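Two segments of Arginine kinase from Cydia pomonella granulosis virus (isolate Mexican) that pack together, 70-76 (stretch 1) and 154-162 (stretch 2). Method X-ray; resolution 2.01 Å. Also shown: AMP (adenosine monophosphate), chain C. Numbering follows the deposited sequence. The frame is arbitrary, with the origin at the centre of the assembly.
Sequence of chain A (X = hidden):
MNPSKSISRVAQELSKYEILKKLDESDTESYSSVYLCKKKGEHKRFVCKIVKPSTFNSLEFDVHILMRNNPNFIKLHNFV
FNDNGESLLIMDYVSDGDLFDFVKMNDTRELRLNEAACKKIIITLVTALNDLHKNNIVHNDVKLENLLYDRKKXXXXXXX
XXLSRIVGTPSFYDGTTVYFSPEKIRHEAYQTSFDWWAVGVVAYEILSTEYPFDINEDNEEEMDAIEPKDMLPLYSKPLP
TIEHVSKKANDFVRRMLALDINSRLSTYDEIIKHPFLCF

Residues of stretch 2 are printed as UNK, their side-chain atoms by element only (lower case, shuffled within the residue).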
# COMPACT_ATOMS: atom_id res chain seq x y z
N ASN A 70 -13.12 -7.92 8.14
CA ASN A 70 -13.95 -6.89 8.74
C ASN A 70 -15.31 -6.91 8.06
O ASN A 70 -15.38 -6.77 6.83
CB ASN A 70 -13.31 -5.52 8.59
CG ASN A 70 -14.06 -4.44 9.34
OD1 ASN A 70 -15.19 -4.10 8.99
ND2 ASN A 70 -13.44 -3.89 10.37
N PRO A 71 -16.41 -7.07 8.80
CA PRO A 71 -17.73 -7.21 8.14
C PRO A 71 -18.20 -5.95 7.42
O PRO A 71 -19.17 -6.03 6.66
CB PRO A 71 -18.68 -7.57 9.29
CG PRO A 71 -17.98 -7.16 10.55
CD PRO A 71 -16.50 -7.21 10.27
N ASN A 72 -17.55 -4.80 7.63
CA ASN A 72 -18.00 -3.55 7.03
C ASN A 72 -17.18 -3.15 5.81
O ASN A 72 -17.37 -2.05 5.28
CB ASN A 72 -17.96 -2.44 8.08
CG ASN A 72 -18.80 -2.77 9.30
OD1 ASN A 72 -18.28 -2.98 10.39
ND2 ASN A 72 -20.11 -2.82 9.11
N PHE A 73 -16.28 -4.02 5.35
CA PHE A 73 -15.57 -3.85 4.09
C PHE A 73 -15.99 -4.98 3.14
O PHE A 73 -16.72 -5.89 3.52
CB PHE A 73 -14.06 -3.82 4.32
CG PHE A 73 -13.58 -2.57 5.00
CD1 PHE A 73 -13.55 -2.49 6.39
CD2 PHE A 73 -13.19 -1.47 4.27
CE1 PHE A 73 -13.12 -1.35 7.02
CE2 PHE A 73 -12.76 -0.31 4.90
CZ PHE A 73 -12.72 -0.25 6.28
N ILE A 74 -15.53 -4.89 1.90
CA ILE A 74 -16.02 -5.74 0.81
C ILE A 74 -14.93 -6.74 0.44
O ILE A 74 -13.79 -6.35 0.14
CB ILE A 74 -16.45 -4.90 -0.40
CG1 ILE A 74 -17.49 -3.87 0.06
CG2 ILE A 74 -17.00 -5.78 -1.49
CD1 ILE A 74 -18.24 -3.17 -1.05
N LYS A 75 -15.28 -8.02 0.45
CA LYS A 75 -14.30 -9.07 0.17
C LYS A 75 -13.95 -9.09 -1.32
O LYS A 75 -14.83 -8.99 -2.18
CB LYS A 75 -14.84 -10.44 0.58
CG LYS A 75 -15.75 -10.47 1.80
CD LYS A 75 -14.97 -10.31 3.10
CE LYS A 75 -15.92 -10.18 4.29
NZ LYS A 75 -17.15 -9.37 3.99
N LEU A 76 -12.66 -9.24 -1.61
CA LEU A 76 -12.17 -9.37 -2.97
C LEU A 76 -11.94 -10.84 -3.28
O LEU A 76 -11.16 -11.51 -2.60
CB LEU A 76 -10.87 -8.58 -3.16
CG LEU A 76 -10.28 -8.61 -4.57
CD1 LEU A 76 -11.11 -7.76 -5.51
CD2 LEU A 76 -8.83 -8.15 -4.56
N UNK A 154 -29.53 -3.28 6.91
CA UNK A 154 -29.05 -2.25 7.83
C UNK A 154 -27.57 -2.47 8.15
O UNK A 154 -27.12 -2.22 9.27
c UNK A 154 -32.15 -1.48 9.90
c UNK A 154 -31.38 -2.27 8.85
c UNK A 154 -33.62 -1.36 9.51
c UNK A 154 -29.88 -2.22 9.11
n UNK A 154 -34.16 -2.64 8.97
N UNK A 155 -26.82 -2.95 7.17
CA UNK A 155 -25.39 -3.19 7.30
C UNK A 155 -24.65 -2.16 6.47
O UNK A 155 -24.95 -1.97 5.29
c UNK A 155 -21.78 -8.06 6.50
c UNK A 155 -23.64 -6.67 7.35
n UNK A 155 -20.49 -8.36 6.50
n UNK A 155 -22.24 -7.09 7.28
c UNK A 155 -23.75 -5.15 7.45
n UNK A 155 -22.62 -8.74 5.73
c UNK A 155 -25.03 -4.60 6.83
N UNK A 156 -23.68 -1.49 7.09
CA UNK A 156 -22.88 -0.48 6.42
C UNK A 156 -21.65 -1.12 5.80
O UNK A 156 -20.91 -1.83 6.48
c UNK A 156 -20.99 2.57 7.96
c UNK A 156 -22.59 2.70 6.04
c UNK A 156 -22.46 0.61 7.41
c UNK A 156 -21.67 1.79 6.85
N UNK A 157 -21.45 -0.88 4.51
CA UNK A 157 -20.26 -1.32 3.80
C UNK A 157 -19.52 -0.11 3.26
O UNK A 157 -20.09 0.66 2.48
c UNK A 157 -22.80 -3.38 3.12
c UNK A 157 -22.94 -5.65 3.83
c UNK A 157 -20.82 -4.66 3.40
c UNK A 157 -21.57 -5.75 3.78
c UNK A 157 -20.61 -2.27 2.65
c UNK A 157 -21.42 -3.46 3.07
c UNK A 157 -23.56 -4.46 3.50
N UNK A 158 -18.26 0.05 3.67
CA UNK A 158 -17.36 1.01 3.04
C UNK A 158 -16.86 0.41 1.73
O UNK A 158 -16.46 -0.76 1.69
c UNK A 158 -15.35 2.48 3.42
c UNK A 158 -16.69 1.66 5.38
c UNK A 158 -16.18 1.34 3.98
N UNK A 159 -16.87 1.21 0.67
CA UNK A 159 -16.49 0.71 -0.65
C UNK A 159 -15.65 1.74 -1.39
O UNK A 159 -15.45 2.87 -0.94
s UNK A 159 -18.59 1.71 -2.26
c UNK A 159 -17.72 0.32 -1.48
N UNK A 160 -15.15 1.31 -2.56
CA UNK A 160 -14.33 2.13 -3.46
C UNK A 160 -13.05 2.61 -2.77
O UNK A 160 -12.90 3.78 -2.40
c UNK A 160 -15.10 3.31 -4.04
c UNK A 160 -14.41 3.89 -5.27
o UNK A 160 -15.03 4.69 -6.01
o UNK A 160 -13.23 3.54 -5.51
N UNK A 161 -12.13 1.67 -2.58
CA UNK A 161 -10.81 1.97 -2.05
C UNK A 161 -9.83 2.48 -3.12
O UNK A 161 -8.62 2.44 -2.90
c UNK A 161 -11.34 -0.08 -0.65
c UNK A 161 -13.31 -0.17 0.75
o UNK A 161 -14.32 -2.25 1.26
c UNK A 161 -12.38 -2.19 -0.12
c UNK A 161 -13.34 -1.54 0.63
c UNK A 161 -11.39 -1.47 -0.76
c UNK A 161 -10.26 0.72 -1.36
c UNK A 161 -12.32 0.55 0.11
N UNK A 162 -10.35 2.99 -4.24
CA UNK A 162 -9.49 3.39 -5.35
C UNK A 162 -8.70 4.67 -5.11
O UNK A 162 -7.74 4.92 -5.84
P AMP C . -17.82 2.09 -6.89
O1P AMP C . -17.79 3.60 -6.97
O2P AMP C . -18.36 1.71 -5.53
O3P AMP C . -16.46 1.57 -7.28
O5' AMP C . -18.85 1.51 -7.96
C5' AMP C . -19.87 2.33 -8.50
C4' AMP C . -21.22 2.00 -7.91
O4' AMP C . -21.51 0.58 -8.07
C3' AMP C . -21.38 2.23 -6.41
O3' AMP C . -21.60 3.59 -6.08
C2' AMP C . -22.56 1.33 -6.08
O2' AMP C . -23.78 1.90 -6.52
C1' AMP C . -22.24 0.11 -6.96
N9 AMP C . -21.40 -0.86 -6.23
C8 AMP C . -20.07 -0.76 -6.13
N7 AMP C . -19.64 -1.79 -5.40
C5 AMP C . -20.70 -2.52 -5.05
C6 AMP C . -20.81 -3.67 -4.30
N6 AMP C . -19.83 -4.50 -3.63
N1 AMP C . -22.00 -4.22 -4.09
C2 AMP C . -23.10 -3.64 -4.61
N3 AMP C . -23.00 -2.50 -5.34
C4 AMP C . -21.79 -1.95 -5.56

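Position 154 carries four carbons in a row ending in a nitrogen, an unbranched chain that stays out of reach of stretch 1. This is Lys154, whose NZ is hydrogen-bonded elsewhere in the structure.

Position 155 has three carbons, a nitrogen, then a carbon bearing two more nitrogens, the planar group of a guanidinium. Its CB points sideways, but the extended chain brings its end back to the turn formed by Asn70 to Phe73. The residue is Arg155. Its NH2 lies 2.7 Å from Pro71 O, a hydrogen bond that is short but weak, since the angle at the hydrogen is only 124°. The same NH2 sits 4.3 Å from Lys75 NZ, a pairing of like charges that adds no attraction.

At 156 there are four carbons, forked at the second, with CB 4.5 Å from Asn72 ND2; this is Leu156. Here the backbone does the work: Asn72 ND2 donates to Leu156 O at 2.9 Å, nearly straight at 163°, so a side-chain amide reaches the backbone carbonyl just before the strand.

Position 157 shows one carbon followed by a ring of six carbons with no heteroatom. Its CB lies 4.4 Å from Ile74 CG1, and the ring edge meets Phe73 O; this is Phe157. Its CD2 is 4.3 Å from Phe73 O, and its CA approaches Asn72 O at 3.3 Å in a CA-H...O contact.

Three carbons at 158, one carrying the other two, give a beta-branched side chain whose CB rests 3.9 Å from Phe73 CE2: Val158. Val158 N donates to Asn72 O at 2.8 Å.

Position 159 has one carbon and one sulfur, and its CB meets Ile74 CD1 at 3.6 Å; it is therefore Cys159. Its SG lies 3.3 Å from AMP O2P. Ile74 CD1 is also 3.3 Å from AMP N6, so one methyl touches both the other stretch and the ligand.

At 160, two carbons with two oxygens on the second form a carboxylate; the CA-to-CB bond points away from stretch 1, and no side-chain atom touches it. Asp160 places OD2 3.1 Å from AMP O1P.

Position 161 is a six-carbon ring on one carbon, bearing an oxygen, with its CB directed toward stretch 1. The oxygen meets Ile74 N, and the ring meets that of Phe73 obliquely, centroids 5.7 Å apart: Tyr161. Ile74 N donates to Tyr161 OH at 3.0 Å, and Tyr161 OH in turn donates to Val158 O at 2.6 Å.

Position 162 has no side-chain atoms and makes no contact with stretch 1; it is Gly162, whose N donates to Asp160 OD1 at 3.2 Å.

The contact works by pinning a turn to a short strand. Asn72 supplies both an acceptor and a donor, its O and ND2 engaging Val158 N and Leu156 O. The turn is itself braced, Asn72 N donating to Asn70 OD1 at 2.8 Å. Beyond it, the Tyr161 hydroxyl relays between Ile74 N and Val158 O, while Phe73 and Ile74 fill the apolar space. The readable rule is polar precision at the turn, backed by buried hydrophobic packing.

Stretch 2, residues 154-162: KRLFVCDYG
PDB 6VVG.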